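PDB 6TFO: copper-containing nitrite reductase from Hyphomicrobium denitrificans 1NES1, which probably catalyses the one-electron reduction of nitrite to nitric oxide at its copper centres, with cytochrome c as the likely electron donor. Local coordinates for residues S143-I148 against K183-Y188. Sequence-based numbering, arbitrary orientation.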
loop_
_atom_site.group_PDB
_atom_site.type_symbol
_atom_site.label_atom_id
_atom_site.label_comp_id
_atom_site.label_asym_id
_atom_site.label_seq_id
_atom_site.Cartn_x
_atom_site.Cartn_y
_atom_site.Cartn_z
ATOM N N SER C 143 13.564 8.526 37.645
ATOM C CA SER C 143 13.358 9.492 36.540
ATOM C C SER C 143 14.705 9.831 35.898
ATOM O O SER C 143 15.736 9.649 36.527
ATOM C CB SER C 143 12.625 10.720 37.003
ATOM O OG SER C 143 13.488 11.566 37.721
ATOM N N THR C 144 14.655 10.309 34.664
ATOM C CA THR C 144 15.794 10.611 33.767
ATOM C C THR C 144 15.904 12.122 33.592
ATOM O O THR C 144 17.032 12.607 33.442
ATOM C CB THR C 144 15.513 9.941 32.417
ATOM O OG1 THR C 144 15.992 8.617 32.601
ATOM C CG2 THR C 144 16.146 10.599 31.207
ATOM N N ALA C 145 14.756 12.820 33.583
ATOM C CA ALA C 145 14.623 14.272 33.316
ATOM C C ALA C 145 14.104 14.990 34.565
ATOM O O ALA C 145 13.668 14.288 35.525
ATOM C CB ALA C 145 13.715 14.474 32.136
ATOM N N ALA C 146 14.154 16.327 34.554
ATOM C CA ALA C 146 13.665 17.211 35.639
ATOM C C ALA C 146 12.192 16.897 35.913
ATOM O O ALA C 146 11.454 16.599 34.930
ATOM C CB ALA C 146 13.848 18.658 35.261
ATOM N N ASP C 147 11.788 16.913 37.188
ATOM C CA ASP C 147 10.357 16.935 37.598
ATOM C C ASP C 147 9.809 18.322 37.254
ATOM O O ASP C 147 10.261 19.282 37.895
ATOM C CB ASP C 147 10.197 16.591 39.081
ATOM C CG ASP C 147 8.846 16.979 39.656
ATOM O OD1 ASP C 147 7.872 17.026 38.891
ATOM O OD2 ASP C 147 8.781 17.241 40.856
ATOM N N ILE C 148 8.896 18.421 36.275
ATOM C CA ILE C 148 8.309 19.714 35.796
ATOM C C ILE C 148 6.881 19.909 36.347
ATOM O O ILE C 148 6.219 20.915 35.990
ATOM C CB ILE C 148 8.373 19.813 34.254
ATOM C CG1 ILE C 148 7.802 18.589 33.529
ATOM C CG2 ILE C 148 9.800 20.103 33.820
ATOM C CD1 ILE C 148 6.312 18.421 33.637
ATOM N N LYS C 183 8.743 6.292 32.216
ATOM C CA LYS C 183 9.935 5.957 31.373
ATOM C C LYS C 183 9.928 6.780 30.082
ATOM O O LYS C 183 10.545 6.345 29.076
ATOM C CB LYS C 183 9.937 4.483 30.964
ATOM C CG LYS C 183 9.919 3.466 32.098
ATOM C CD LYS C 183 9.522 2.077 31.619
ATOM C CE LYS C 183 9.353 1.088 32.753
ATOM N NZ LYS C 183 9.643 -0.289 32.294
ATOM N N THR C 184 9.250 7.927 30.083
ATOM C CA THR C 184 9.074 8.743 28.855
ATOM C C THR C 184 9.306 10.215 29.185
ATOM O O THR C 184 8.879 10.680 30.256
ATOM C CB THR C 184 7.785 8.389 28.092
ATOM O OG1 THR C 184 7.111 9.552 27.627
ATOM C CG2 THR C 184 6.834 7.531 28.887
ATOM N N THR C 185 10.038 10.887 28.299
ATOM C CA THR C 185 10.466 12.299 28.457
ATOM C C THR C 185 9.890 13.108 27.295
ATOM O O THR C 185 9.286 12.509 26.393
ATOM C CB THR C 185 11.989 12.382 28.605
ATOM O OG1 THR C 185 12.584 12.016 27.364
ATOM C CG2 THR C 185 12.513 11.488 29.708
ATOM N N TYR C 186 10.031 14.430 27.364
ATOM C CA TYR C 186 9.468 15.425 26.419
ATOM C C TYR C 186 10.189 16.736 26.704
ATOM O O TYR C 186 10.662 16.922 27.819
ATOM C CB TYR C 186 7.944 15.519 26.565
ATOM C CG TYR C 186 7.249 16.403 25.559
ATOM C CD1 TYR C 186 6.943 15.948 24.288
ATOM C CD2 TYR C 186 6.882 17.700 25.874
ATOM C CE1 TYR C 186 6.319 16.764 23.350
ATOM C CE2 TYR C 186 6.251 18.531 24.951
ATOM C CZ TYR C 186 5.957 18.064 23.679
ATOM O OH TYR C 186 5.321 18.883 22.780
ATOM N N THR C 187 10.313 17.597 25.710
ATOM C CA THR C 187 10.950 18.923 25.856
ATOM C C THR C 187 9.822 19.904 26.154
ATOM O O THR C 187 9.036 20.222 25.236
ATOM C CB THR C 187 11.811 19.299 24.646
ATOM O OG1 THR C 187 12.906 18.382 24.618
ATOM C CG2 THR C 187 12.329 20.719 24.701
ATOM N N TYR C 188 9.727 20.297 27.424
ATOM C CA TYR C 188 8.774 21.304 27.922
ATOM C C TYR C 188 9.367 22.695 27.707
ATOM O O TYR C 188 10.622 22.869 27.786
ATOM C CB TYR C 188 8.470 21.054 29.395
ATOM C CG TYR C 188 7.673 19.803 29.674
ATOM C CD1 TYR C 188 8.297 18.584 29.848
ATOM C CD2 TYR C 188 6.289 19.841 29.775
ATOM C CE1 TYR C 188 7.574 17.440 30.149
ATOM C CE2 TYR C 188 5.552 18.708 30.069
ATOM C CZ TYR C 188 6.197 17.504 30.252
ATOM O OH TYR C 188 5.474 16.375 30.494
#
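Ile-148 lies across one face of the Tyr-188 ring, its side chain crossing that of the tyrosine at about a right angle. CG1 of Ile-148 stands 3.7 Å from the centroid of the Tyr-188 ring, 15° off the normal, in a CH-pi contact, while CD1 of Ile-148 extends toward the hydroxyl end, 3.5 Å from CZ of Tyr-188. With chi1 at 51°, CG1 of Ile-148 sits between the backbone N and carbonyl carbon, which turns this longer, wholly apolar branch onto the ring without burying a polar atom. Tyr-186 CD2 lies over the opposite face. A flat aromatic suits this place because it offers both faces to neighbours while its hydroxyl hydrogen-bonds Gly-333 O. Were Tyr-188 replaced by an alanine, the lost ring would probably leave a gap beneath Ile-148 and Gly-333 O without this partner. A smaller patch forms where CG2 of Thr-185 meets CG2 of Thr-144 and CB of Ala-145, each at 4.0 Å; small methyl groups suit this looser approach. Gln-179 OE1 receives the backbone N-H groups of Thr-144 and Ala-145. The connection from the N-terminal cupredoxin domain to the reductase core thus packs on core strand 184-191, which lies between strands 166-181 and 312-313.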